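Local structure of putative aminotransferase class III protein (Arthrobacter aurescens, 5G4J) at residues Y57-N62 against R414-F419; D251-G256 against M279-G284; G366-I371 against V410-P415; L114-S119 against H287-V292. The protein is a pyridoxal-phosphate-dependent phospholyase of the class-III aminotransferase family that probably eliminates phosphate from phosphoethanolamine, the amine caught here as an aldimine with the cofactor. All blocks are in the same frame, centred on the assembly; numbering follows the deposited sequence. Where two conformers were deposited one is given.

How the interactions relate
Interactions 1, 2 and 3 meet at the phosphate that the substrate brings to the cofactor, and interaction 4 lies near the cofactor's own phosphate. Interactions 1 and 3, with centres 10 Å apart, share Arg414 and Pro415, and both reach the same mixed sheet. Arg414 also joins them to interaction 2, its NH1 lying 2.7 Å from OE1 of Gln254 in a probable hydrogen bond. Interaction 4 sits beside interaction 2, again with centres 10 Å apart; there Ala291 N approaches Met279 O at 3.1 Å, a probable hydrogen bond between adjacent strands. Interactions 3 and 4 lie on opposite sides of the chain's centre, their own centres 25 Å apart.

Interaction 1: Y57-N62 against R414-F419; sequences YLDGYN and RPPLVF. With EXT ({5-hydroxy-6-methyl-4-[(E)-{[2-(phosphonooxy)ethyl]imino}methyl]pyridin-3-yl}methyl dihydrogen phosphate), chain C.
The guanidinium of Arg414 lies over one face of the Tyr61 ring, its plane turned 50° from that of the ring, with Arg414 CZ 4.3 Å from the Tyr61 ring centroid in a cation-pi contact. NH2 comes in above the rim, nearest CE2 and CZ. The same flat group also turns an edge to the Tyr61 backbone, where NE and NH2 of Arg414 bond to Tyr61 O at 2.9 and 2.8 Å from opposite faces of its carbonyl plane. A bend at chi3 (55°) in an otherwise extended chain brings the head to this carbonyl. Arg414 NH2 does double duty: besides Tyr61 O it reaches OAS of EXT, on the substrate phosphate, at 2.8 Å. Arg414 NH1 reaches OAP of EXT at 2.7 Å and also bonds Gln254. A leucine here would probably leave the phosphate without these two donors and Tyr61 O without its side-chain partners, and free the Tyr61 ring to shift. Nearer the strand, Arg414 N donates to Gly60 O, and the Pro416 ring leans against the Asp59 carboxylate, with Pro416 CD 3.7 Å from Asp59 CG. Asp59 OD1 takes the backbone N-H groups of Tyr61 and Asn62. Farther out, Phe419 and Leu58 meet at about a right angle, Phe419 CE2 lying 3.9 Å from Leu58 CD1. Asn62 turns its amide to His88 and Tyr91 of the second subunit. Strand 56-59 thus ends in an Asx turn that delivers Tyr61 to Arg414, forming one wall of the substrate-phosphate site.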
# COMPACT_ATOMS: atom_id res chain seq x y z
N TYR A 57 -14.22 25.30 -10.11
CA TYR A 57 -13.58 25.70 -8.88
C TYR A 57 -12.05 25.77 -9.06
O TYR A 57 -11.48 24.99 -9.85
CB TYR A 57 -13.84 24.67 -7.81
CG TYR A 57 -15.28 24.33 -7.54
CD1 TYR A 57 -15.97 23.42 -8.35
CD2 TYR A 57 -15.96 24.87 -6.47
CE1 TYR A 57 -17.31 23.08 -8.12
CE2 TYR A 57 -17.30 24.52 -6.20
CZ TYR A 57 -17.97 23.63 -7.04
OH TYR A 57 -19.26 23.23 -6.84
N LEU A 58 -11.45 26.76 -8.39
CA LEU A 58 -10.06 26.79 -8.18
C LEU A 58 -9.71 25.81 -7.05
O LEU A 58 -10.23 25.87 -5.92
CB LEU A 58 -9.62 28.19 -7.81
CG LEU A 58 -8.14 28.36 -7.49
CD1 LEU A 58 -7.23 27.94 -8.65
CD2 LEU A 58 -7.94 29.83 -7.08
N ASP A 59 -8.78 24.90 -7.35
CA ASP A 59 -8.28 23.92 -6.38
C ASP A 59 -7.21 24.56 -5.46
O ASP A 59 -6.09 24.75 -5.88
CB ASP A 59 -7.68 22.72 -7.07
CG ASP A 59 -7.42 21.58 -6.14
OD1 ASP A 59 -7.35 21.79 -4.88
OD2 ASP A 59 -7.21 20.47 -6.60
N GLY A 60 -7.63 24.94 -4.26
CA GLY A 60 -6.77 25.46 -3.23
C GLY A 60 -6.35 24.44 -2.19
O GLY A 60 -5.83 24.85 -1.14
N TYR A 61 -6.54 23.15 -2.44
CA TYR A 61 -6.45 22.12 -1.39
C TYR A 61 -5.67 20.87 -1.70
O TYR A 61 -5.06 20.34 -0.77
CB TYR A 61 -7.89 21.68 -0.91
CG TYR A 61 -7.75 20.64 0.23
CD1 TYR A 61 -7.31 21.06 1.49
CD2 TYR A 61 -7.94 19.27 0.04
CE1 TYR A 61 -7.12 20.20 2.52
CE2 TYR A 61 -7.74 18.35 1.12
CZ TYR A 61 -7.33 18.84 2.39
OH TYR A 61 -7.08 18.14 3.62
N ASN A 62 -5.69 20.37 -2.93
CA ASN A 62 -5.19 19.07 -3.25
C ASN A 62 -3.75 19.02 -3.63
O ASN A 62 -3.35 19.60 -4.62
CB ASN A 62 -6.07 18.44 -4.31
CG ASN A 62 -7.44 18.12 -3.73
OD1 ASN A 62 -7.57 17.20 -2.89
ND2 ASN A 62 -8.45 18.89 -4.09
N ARG A 414 -3.39 24.49 0.08
CA ARG A 414 -2.32 23.53 -0.31
C ARG A 414 -2.60 23.11 -1.71
O ARG A 414 -2.92 21.94 -1.94
CB ARG A 414 -2.31 22.36 0.65
CG ARG A 414 -1.18 21.34 0.49
CD ARG A 414 -1.55 20.03 1.21
NE ARG A 414 -2.81 19.51 0.77
CZ ARG A 414 -3.40 18.43 1.29
NH1 ARG A 414 -2.77 17.68 2.21
NH2 ARG A 414 -4.62 18.07 0.88
N PRO A 415 -2.45 24.04 -2.64
CA PRO A 415 -2.92 23.75 -4.03
C PRO A 415 -1.94 22.88 -4.82
O PRO A 415 -0.76 22.70 -4.39
CB PRO A 415 -3.04 25.14 -4.66
CG PRO A 415 -1.98 25.90 -3.95
CD PRO A 415 -2.04 25.46 -2.51
N PRO A 416 -2.36 22.37 -5.97
CA PRO A 416 -1.36 21.83 -6.91
C PRO A 416 -0.19 22.75 -7.10
O PRO A 416 -0.35 24.01 -7.05
CB PRO A 416 -2.17 21.59 -8.19
CG PRO A 416 -3.59 21.49 -7.71
CD PRO A 416 -3.74 22.22 -6.46
N LEU A 417 1.02 22.21 -7.26
CA LEU A 417 2.18 23.07 -7.32
C LEU A 417 2.33 23.92 -8.66
O LEU A 417 3.32 24.61 -8.83
CB LEU A 417 3.49 22.30 -7.06
CG LEU A 417 4.41 23.03 -6.07
CD1 LEU A 417 3.86 23.04 -4.62
CD2 LEU A 417 5.83 22.51 -6.13
N VAL A 418 1.43 23.71 -9.60
CA VAL A 418 1.32 24.56 -10.74
C VAL A 418 0.50 25.82 -10.51
O VAL A 418 0.29 26.59 -11.45
CB VAL A 418 0.77 23.80 -11.97
CG1 VAL A 418 1.77 22.74 -12.42
CG2 VAL A 418 -0.56 23.14 -11.69
N PHE A 419 -0.00 26.02 -9.31
CA PHE A 419 -0.76 27.24 -8.89
C PHE A 419 0.17 28.41 -8.95
O PHE A 419 1.26 28.38 -8.38
CB PHE A 419 -1.16 26.97 -7.45
CG PHE A 419 -2.14 27.90 -6.81
CD1 PHE A 419 -1.69 28.95 -6.09
CD2 PHE A 419 -3.48 27.59 -6.76
CE1 PHE A 419 -2.54 29.75 -5.35
CE2 PHE A 419 -4.34 28.40 -6.04
CZ PHE A 419 -3.86 29.48 -5.35
CAA EXT C . -0.95 10.88 5.38
CAB EXT C . -2.27 10.90 4.84
PAC EXT C . -1.62 7.35 2.65
OAD EXT C . -3.03 7.76 3.03
OAE EXT C . -1.19 7.34 1.29
OAF EXT C . -1.44 5.93 3.10
OAG EXT C . -0.69 8.27 3.42
CAH EXT C . -0.59 8.42 4.87
CAI EXT C . -0.16 9.68 5.39
NAJ EXT C . 1.65 10.85 6.60
CAK EXT C . 1.11 9.74 6.04
CAL EXT C . 0.90 12.00 6.60
CAM EXT C . 1.46 13.16 7.22
CAN EXT C . -0.39 12.02 6.02
OAO EXT C . -1.11 13.20 6.07
OAP EXT C . -3.89 16.07 4.01
PAQ EXT C . -5.11 15.33 3.35
OAR EXT C . -6.42 15.74 4.11
OAS EXT C . -5.32 15.59 1.85
OAT EXT C . -4.85 13.70 3.68
CAU EXT C . -5.28 13.06 4.87
CAV EXT C . -4.60 11.69 4.80
NAW EXT C . -3.14 11.86 5.09

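Interaction 2: D251-G256 against M279-G284; sequences DEVQSG and MGKPMG. With EXT ({5-hydroxy-6-methyl-4-[(E)-{[2-(phosphonooxy)ethyl]imino}methyl]pyridin-3-yl}methyl dihydrogen phosphate), chain C.
Val253 and Lys281 pack at about a right angle, with CG1 of Val253 only 3.3 Å from CD of Lys281, tighter than an ordinary carbon contact. With CG1 anti to the backbone N (chi1 166°), the two methyls of Val253 are divided between separate tasks: CG1 presses on the lysine chain, and CG2 reaches the backbone, 3.7 Å from Gly280 N. Val253 CB lies 3.8 Å from the pyridine nitrogen, NAJ of EXT, so the residue also covers one face of the cofactor ring. The Lys281 chain runs extended to CE and then bends at chi4 (-68°), which brings NZ to the bridging phosphate oxygen, 2.7 Å from OAT of EXT. Thr311 of the second subunit is hydrogen-bonded to the same amine. Loops leaving strands 247-251 and 276-279, neighbours in the large sheet, hold the cofactor here, as in fold-type I pyridoxal-phosphate enzymes, where such a lysine carries the internal aldimine; Lys281 probably has that role. Gln254 is bent at chi2 (-69°), placing NE2 of Gln254 between two ligand oxygens, 2.8 Å from both OAO and OAP of EXT, while its OE1 is held by Arg414. In Asp251 the two carboxylate oxygens are likewise divided. OD1 receives the N-H of Val253 in an Asx turn, whereas OD2 of Asp251 lies 2.6 Å from NAJ of EXT and is hydrogen-bonded to His148 and Asn124. One water joins the backbones, donating to Glu252 O and accepting from Gly280 N.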
# COMPACT_ATOMS: atom_id res chain seq x y z
N ASP A 251 8.52 12.46 7.88
CA ASP A 251 7.36 12.10 7.06
C ASP A 251 7.10 13.30 6.15
O ASP A 251 6.67 14.32 6.59
CB ASP A 251 6.18 11.82 7.97
CG ASP A 251 4.90 11.49 7.20
OD1 ASP A 251 4.80 11.81 6.00
OD2 ASP A 251 3.99 10.87 7.82
N GLU A 252 7.42 13.12 4.89
CA GLU A 252 7.32 14.12 3.84
C GLU A 252 6.06 14.06 3.01
O GLU A 252 5.99 14.74 1.96
CB GLU A 252 8.56 14.03 2.92
CG GLU A 252 9.81 14.38 3.63
CD GLU A 252 10.03 15.88 3.94
OE1 GLU A 252 9.39 16.77 3.30
OE2 GLU A 252 10.81 16.17 4.89
N VAL A 253 5.03 13.36 3.47
CA VAL A 253 3.83 13.20 2.67
C VAL A 253 3.15 14.58 2.46
O VAL A 253 2.62 14.85 1.40
CB VAL A 253 2.88 12.19 3.32
CG1 VAL A 253 1.54 12.25 2.73
CG2 VAL A 253 3.45 10.78 3.23
N GLN A 254 3.21 15.46 3.45
CA GLN A 254 2.65 16.80 3.34
C GLN A 254 3.69 17.85 2.91
O GLN A 254 3.27 18.86 2.26
CB GLN A 254 2.07 17.29 4.69
CG GLN A 254 0.94 16.45 5.20
CD GLN A 254 -0.31 16.56 4.41
OE1 GLN A 254 -0.52 17.53 3.71
NE2 GLN A 254 -1.14 15.53 4.45
N SER A 255 4.96 17.72 3.28
CA SER A 255 5.91 18.81 3.11
C SER A 255 6.84 18.59 1.90
O SER A 255 7.69 19.38 1.64
CB SER A 255 6.69 19.01 4.41
OG SER A 255 7.47 17.87 4.70
N GLY A 256 6.75 17.44 1.27
CA GLY A 256 7.70 17.01 0.26
C GLY A 256 7.51 17.53 -1.17
O GLY A 256 6.62 18.32 -1.44
N MET A 279 7.49 9.21 2.09
CA MET A 279 6.82 10.02 1.10
C MET A 279 5.71 9.22 0.49
O MET A 279 5.67 8.01 0.56
CB MET A 279 7.83 10.54 0.05
CG MET A 279 8.50 9.53 -0.72
SD MET A 279 10.01 10.24 -1.54
CE MET A 279 11.04 10.50 -0.20
N GLY A 280 4.80 9.91 -0.14
CA GLY A 280 3.62 9.25 -0.72
C GLY A 280 3.00 10.32 -1.64
O GLY A 280 3.65 10.76 -2.58
N LYS A 281 1.81 10.81 -1.24
CA LYS A 281 0.92 11.76 -2.01
C LYS A 281 1.26 12.19 -3.44
O LYS A 281 0.99 11.46 -4.41
CB LYS A 281 0.44 12.89 -1.12
CG LYS A 281 -0.66 12.41 -0.15
CD LYS A 281 -0.96 13.45 0.92
CE LYS A 281 -1.95 12.92 1.99
NZ LYS A 281 -3.38 12.64 1.67
N PRO A 282 1.94 13.35 -3.56
CA PRO A 282 2.25 13.89 -4.84
C PRO A 282 3.06 13.07 -5.69
O PRO A 282 3.12 13.39 -6.85
CB PRO A 282 3.15 15.18 -4.48
CG PRO A 282 3.80 14.74 -3.17
CD PRO A 282 2.57 14.19 -2.49
N MET A 283 3.80 12.11 -5.14
CA MET A 283 4.92 11.64 -5.92
C MET A 283 4.63 11.10 -7.33
O MET A 283 5.48 11.18 -8.26
CB MET A 283 5.80 10.76 -5.04
CG MET A 283 5.66 9.35 -5.05
SD MET A 283 6.67 8.59 -3.69
CE MET A 283 8.13 8.03 -4.51
N GLY A 284 3.45 10.46 -7.52
CA GLY A 284 3.01 9.98 -8.82
C GLY A 284 1.84 10.76 -9.41
O GLY A 284 1.11 10.24 -10.25
CAA EXT C . -0.95 10.88 5.38
CAB EXT C . -2.27 10.90 4.84
PAC EXT C . -1.62 7.35 2.65
OAD EXT C . -3.03 7.76 3.03
OAE EXT C . -1.19 7.34 1.29
OAF EXT C . -1.44 5.93 3.10
OAG EXT C . -0.69 8.27 3.42
CAH EXT C . -0.59 8.42 4.87
CAI EXT C . -0.16 9.68 5.39
NAJ EXT C . 1.65 10.85 6.60
CAK EXT C . 1.11 9.74 6.04
CAL EXT C . 0.90 12.00 6.60
CAM EXT C . 1.46 13.16 7.22
CAN EXT C . -0.39 12.02 6.02
OAO EXT C . -1.11 13.20 6.07
OAP EXT C . -3.89 16.07 4.01
PAQ EXT C . -5.11 15.33 3.35
OAR EXT C . -6.42 15.74 4.11
OAS EXT C . -5.32 15.59 1.85
OAT EXT C . -4.85 13.70 3.68
CAU EXT C . -5.28 13.06 4.87
CAV EXT C . -4.60 11.69 4.80
NAW EXT C . -3.14 11.86 5.09
O HOH W 1 5.62 12.97 -0.35

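Interaction 3: G366-I371 against V410-P415; sequences GLFFGI and VLKMRP. With EXT ({5-hydroxy-6-methyl-4-[(E)-{[2-(phosphonooxy)ethyl]imino}methyl]pyridin-3-yl}methyl dihydrogen phosphate), chain C.
A chi1 of -155° swings the Phe368 ring away from its own N-H and lays it alongside the aliphatic part of Arg414, both side chains pointing the same way. Arg414 CG sits over the ring face, 4.0 Å from the Phe368 ring centroid and 21° off the normal, and Arg414 CD comes within 3.4 Å of Phe368 CE2. Lys412 reaches the other end of the ring obliquely, CD lying 3.6 Å from Phe368 CZ. A bend at chi3 (114°) then sends its amine to the substrate phosphate, where Lys412 NZ bonds OAP of EXT at 2.9 Å. Two cationic chains are thus led to one anion along a single aromatic ring. Replacing Phe368 by an alanine would probably open a gap beside the Arg414 and Lys412 methylenes and leave the Lys412 chain freer to turn. Phe369 is modelled in two conformers; in the one given its ring face meets Met413 CB, and the oblique Met-aromatic contact holds for that conformer alone. The backbones pair regularly at this point: Phe369 N to Met413 O and Met413 N to Phe369 O both measure 3.0 Å. Gly370 lies close against the partner strand, where a CB would collide with Leu411 O. Strands 368-373 and 410-413 are antiparallel neighbours in a seven-stranded mixed sheet, from which Lys412, and Arg414 just past the strand, reach the substrate phosphate.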
# COMPACT_ATOMS: atom_id res chain seq x y z
N GLY A 366 5.84 28.48 1.61
CA GLY A 366 5.75 28.02 0.28
C GLY A 366 4.31 27.95 -0.12
O GLY A 366 3.58 28.90 0.04
N LEU A 367 3.86 26.82 -0.65
CA LEU A 367 2.47 26.67 -0.99
C LEU A 367 1.70 25.78 -0.03
O LEU A 367 0.77 25.09 -0.43
CB LEU A 367 2.31 26.22 -2.47
CG LEU A 367 2.75 27.22 -3.52
CD1 LEU A 367 2.63 26.66 -4.96
CD2 LEU A 367 1.85 28.46 -3.41
N PHE A 368 2.08 25.78 1.24
CA PHE A 368 1.26 25.21 2.30
C PHE A 368 1.11 26.32 3.27
O PHE A 368 2.02 26.64 4.05
CB PHE A 368 1.92 23.97 2.92
CG PHE A 368 0.95 23.03 3.54
CD1 PHE A 368 -0.12 23.48 4.29
CD2 PHE A 368 1.11 21.67 3.39
CE1 PHE A 368 -1.00 22.59 4.91
CE2 PHE A 368 0.26 20.80 4.02
CZ PHE A 368 -0.76 21.24 4.82
N PHE A 369 -0.07 26.94 3.25
CA PHE A 369 -0.27 28.16 3.99
C PHE A 369 -1.57 28.05 4.77
O PHE A 369 -2.51 27.29 4.40
CB PHE A 369 -0.10 29.43 3.04
CG PHE A 369 -0.91 29.40 1.75
CD1 PHE A 369 -0.42 28.84 0.59
CD2 PHE A 369 -2.10 30.10 1.64
CE1 PHE A 369 -1.16 28.89 -0.56
CE2 PHE A 369 -2.85 30.13 0.45
CZ PHE A 369 -2.39 29.55 -0.62
N GLY A 370 -1.62 28.70 5.92
CA GLY A 370 -2.84 28.74 6.69
C GLY A 370 -2.93 29.93 7.62
O GLY A 370 -1.98 30.72 7.75
N ILE A 371 -4.14 30.10 8.16
CA ILE A 371 -4.41 31.06 9.19
C ILE A 371 -5.35 30.45 10.20
O ILE A 371 -6.32 29.72 9.86
CB ILE A 371 -5.04 32.38 8.64
CG1 ILE A 371 -6.14 32.11 7.63
CG2 ILE A 371 -3.95 33.24 8.02
CD1 ILE A 371 -6.91 33.36 7.16
N VAL A 410 -7.93 26.01 11.74
CA VAL A 410 -6.82 26.51 10.92
C VAL A 410 -7.17 26.25 9.48
O VAL A 410 -7.26 25.11 9.04
CB VAL A 410 -5.51 25.91 11.28
CG1 VAL A 410 -4.39 26.42 10.36
CG2 VAL A 410 -5.18 26.12 12.73
N LEU A 411 -7.46 27.31 8.73
CA LEU A 411 -7.67 27.10 7.29
C LEU A 411 -6.44 26.51 6.65
O LEU A 411 -5.32 26.93 7.01
CB LEU A 411 -7.95 28.39 6.64
CG LEU A 411 -9.33 28.93 6.82
CD1 LEU A 411 -9.48 30.20 6.01
CD2 LEU A 411 -10.54 28.03 6.53
N LYS A 412 -6.60 25.50 5.78
CA LYS A 412 -5.49 24.80 5.16
C LYS A 412 -5.60 25.01 3.61
O LYS A 412 -6.56 24.54 2.99
CB LYS A 412 -5.55 23.30 5.46
CG LYS A 412 -4.84 22.34 4.47
CD LYS A 412 -4.35 21.05 5.12
CE LYS A 412 -4.95 19.73 4.73
NZ LYS A 412 -4.12 18.59 5.35
N MET A 413 -4.58 25.67 3.01
CA MET A 413 -4.51 25.95 1.59
C MET A 413 -3.23 25.34 1.08
O MET A 413 -2.18 25.55 1.69
CB MET A 413 -4.57 27.42 1.43
CG MET A 413 -5.91 27.81 2.12
SD MET A 413 -6.13 29.59 2.23
CE MET A 413 -5.26 30.03 3.74
N ARG A 414 -3.39 24.49 0.08
CA ARG A 414 -2.32 23.53 -0.31
C ARG A 414 -2.60 23.11 -1.71
O ARG A 414 -2.92 21.94 -1.94
CB ARG A 414 -2.31 22.36 0.65
CG ARG A 414 -1.18 21.34 0.49
CD ARG A 414 -1.55 20.03 1.21
NE ARG A 414 -2.81 19.51 0.77
CZ ARG A 414 -3.40 18.43 1.29
NH1 ARG A 414 -2.77 17.68 2.21
NH2 ARG A 414 -4.62 18.07 0.88
N PRO A 415 -2.45 24.04 -2.64
CA PRO A 415 -2.92 23.75 -4.03
C PRO A 415 -1.94 22.88 -4.82
O PRO A 415 -0.76 22.70 -4.39
CB PRO A 415 -3.04 25.14 -4.66
CG PRO A 415 -1.98 25.90 -3.95
CD PRO A 415 -2.04 25.46 -2.51
CAA EXT C . -0.95 10.88 5.38
CAB EXT C . -2.27 10.90 4.84
PAC EXT C . -1.62 7.35 2.65
OAD EXT C . -3.03 7.76 3.03
OAE EXT C . -1.19 7.34 1.29
OAF EXT C . -1.44 5.93 3.10
OAG EXT C . -0.69 8.27 3.42
CAH EXT C . -0.59 8.42 4.87
CAI EXT C . -0.16 9.68 5.39
NAJ EXT C . 1.65 10.85 6.60
CAK EXT C . 1.11 9.74 6.04
CAL EXT C . 0.90 12.00 6.60
CAM EXT C . 1.46 13.16 7.22
CAN EXT C . -0.39 12.02 6.02
OAO EXT C . -1.11 13.20 6.07
OAP EXT C . -3.89 16.07 4.01
PAQ EXT C . -5.11 15.33 3.35
OAR EXT C . -6.42 15.74 4.11
OAS EXT C . -5.32 15.59 1.85
OAT EXT C . -4.85 13.70 3.68
CAU EXT C . -5.28 13.06 4.87
CAV EXT C . -4.60 11.69 4.80
NAW EXT C . -3.14 11.86 5.09

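Interaction 4: L114-S119 against H287-V292; sequences LFLTNS and HPIGAV. With EXT ({5-hydroxy-6-methyl-4-[(E)-{[2-(phosphonooxy)ethyl]imino}methyl]pyridin-3-yl}methyl dihydrogen phosphate), chain C.
Phe115 and Val292 open the pairing of strand 111-117 with strand 290-295, the outermost strand within the chain and its antiparallel neighbour in the seven-stranded sheet of the fold-type I aminotransferase large domain. This half is tight. Phe115 N to Val292 O (2.9 Å) and Val292 N to Phe115 O (2.8 Å) are nearly straight bonds in the carbonyl planes. On the face of Leu116 and Ala291, the small methyl lets its neighbours close in, Leu114 CD1 touching Ala291 CB at 3.6 Å, and helix 94-104 covers the leucines. At the next hydrogen-bonded pair, Thr117 with Gly290, the N-H groups still point straight at their acceptors but approach from well above the carbonyl planes. Here Thr117 OG1 lies between its backbone N and carbonyl carbon (chi1 69°), which puts it 3.1 Å from Gly290 C and lets it donate to Ser119 O. A side chain on Gly290 would run into both Thr117 OG1 and Ser119 O. Beyond Gly290 the regular hydrogen bonding ends, yet the backbones stay in close, buried contact, with Asn118 O 3.2 Å from Pro288 C, and the second subunit packs against Asn118 and Pro288. Ser119 N-caps helix 120-135, its OG bonded to Glu122 N and to Glu122 of the second subunit, and Ser119 CB stands 3.8 Å from OAF of EXT, on the cofactor phosphate.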
# COMPACT_ATOMS: atom_id res chain seq x y z
N LEU A 114 16.84 3.48 -1.45
CA LEU A 114 15.44 3.69 -1.63
C LEU A 114 14.73 2.31 -1.55
O LEU A 114 15.23 1.32 -2.10
CB LEU A 114 15.22 4.26 -3.05
CG LEU A 114 13.86 4.29 -3.64
CD1 LEU A 114 13.07 5.30 -2.85
CD2 LEU A 114 13.82 4.73 -5.09
N PHE A 115 13.65 2.29 -0.81
CA PHE A 115 12.65 1.21 -0.85
C PHE A 115 11.39 1.88 -1.43
O PHE A 115 10.88 2.90 -0.90
CB PHE A 115 12.26 0.69 0.51
CG PHE A 115 13.32 -0.05 1.28
CD1 PHE A 115 14.17 0.64 2.17
CD2 PHE A 115 13.40 -1.41 1.25
CE1 PHE A 115 15.12 -0.04 2.92
CE2 PHE A 115 14.35 -2.10 2.02
CZ PHE A 115 15.22 -1.39 2.84
N LEU A 116 10.85 1.31 -2.53
CA LEU A 116 9.63 1.84 -3.08
C LEU A 116 8.42 1.12 -2.44
O LEU A 116 8.55 -0.04 -2.07
CB LEU A 116 9.63 1.72 -4.58
CG LEU A 116 10.51 2.77 -5.28
CD1 LEU A 116 10.87 2.37 -6.70
CD2 LEU A 116 9.81 4.12 -5.30
N THR A 117 7.31 1.83 -2.27
CA THR A 117 6.07 1.24 -1.79
C THR A 117 4.91 1.73 -2.63
O THR A 117 5.13 2.42 -3.63
CB THR A 117 5.78 1.64 -0.29
OG1 THR A 117 5.46 3.02 -0.22
CG2 THR A 117 6.94 1.36 0.61
N ASN A 118 3.68 1.42 -2.22
CA ASN A 118 2.48 1.89 -2.98
C ASN A 118 1.65 2.96 -2.27
O ASN A 118 0.62 3.34 -2.76
CB ASN A 118 1.63 0.69 -3.35
CG ASN A 118 2.44 -0.45 -3.92
OD1 ASN A 118 2.62 -1.53 -3.28
ND2 ASN A 118 2.89 -0.26 -5.10
N SER A 119 2.09 3.43 -1.09
CA SER A 119 1.37 4.46 -0.36
C SER A 119 2.26 5.02 0.74
O SER A 119 3.27 4.41 1.14
CB SER A 119 0.11 3.87 0.34
OG SER A 119 0.47 2.91 1.34
N HIS A 287 -1.00 8.49 -8.87
CA HIS A 287 -0.62 7.08 -8.94
C HIS A 287 -0.23 6.58 -7.57
O HIS A 287 0.41 7.28 -6.84
CB HIS A 287 0.53 6.90 -9.92
CG HIS A 287 0.60 5.52 -10.50
ND1 HIS A 287 1.46 4.55 -10.06
CD2 HIS A 287 -0.09 4.97 -11.51
CE1 HIS A 287 1.27 3.45 -10.74
NE2 HIS A 287 0.33 3.68 -11.63
N PRO A 288 -0.64 5.35 -7.18
CA PRO A 288 -0.26 4.85 -5.84
C PRO A 288 1.22 4.52 -5.72
O PRO A 288 1.69 3.55 -6.30
CB PRO A 288 -1.13 3.62 -5.66
CG PRO A 288 -2.09 3.61 -6.86
CD PRO A 288 -1.40 4.36 -7.96
N ILE A 289 2.00 5.44 -5.15
CA ILE A 289 3.43 5.21 -4.98
C ILE A 289 3.73 5.86 -3.59
O ILE A 289 3.19 6.96 -3.24
CB ILE A 289 4.28 5.97 -6.03
CG1 ILE A 289 3.78 5.78 -7.46
CG2 ILE A 289 5.74 5.59 -5.95
CD1 ILE A 289 4.52 6.64 -8.52
N GLY A 290 4.64 5.23 -2.87
CA GLY A 290 5.33 5.82 -1.75
C GLY A 290 6.78 5.41 -1.77
O GLY A 290 7.23 4.64 -2.63
N ALA A 291 7.52 5.90 -0.79
CA ALA A 291 8.87 5.47 -0.63
C ALA A 291 9.42 5.68 0.75
O ALA A 291 8.99 6.59 1.49
CB ALA A 291 9.76 6.23 -1.68
N VAL A 292 10.47 4.92 1.04
CA VAL A 292 11.33 5.14 2.22
C VAL A 292 12.76 5.40 1.62
O VAL A 292 13.34 4.55 0.92
CB VAL A 292 11.41 3.95 3.15
CG1 VAL A 292 12.38 4.24 4.30
CG2 VAL A 292 10.01 3.60 3.63
CAA EXT C . -0.95 10.88 5.38
CAB EXT C . -2.27 10.90 4.84
PAC EXT C . -1.62 7.35 2.65
OAD EXT C . -3.03 7.76 3.03
OAE EXT C . -1.19 7.34 1.29
OAF EXT C . -1.44 5.93 3.10
OAG EXT C . -0.69 8.27 3.42
CAH EXT C . -0.59 8.42 4.87
CAI EXT C . -0.16 9.68 5.39
NAJ EXT C . 1.65 10.85 6.60
CAK EXT C . 1.11 9.74 6.04
CAL EXT C . 0.90 12.00 6.60
CAM EXT C . 1.46 13.16 7.22
CAN EXT C . -0.39 12.02 6.02
OAO EXT C . -1.11 13.20 6.07
OAP EXT C . -3.89 16.07 4.01
PAQ EXT C . -5.11 15.33 3.35
OAR EXT C . -6.42 15.74 4.11
OAS EXT C . -5.32 15.59 1.85
OAT EXT C . -4.85 13.70 3.68
CAU EXT C . -5.28 13.06 4.87
CAV EXT C . -4.60 11.69 4.80
NAW EXT C . -3.14 11.86 5.09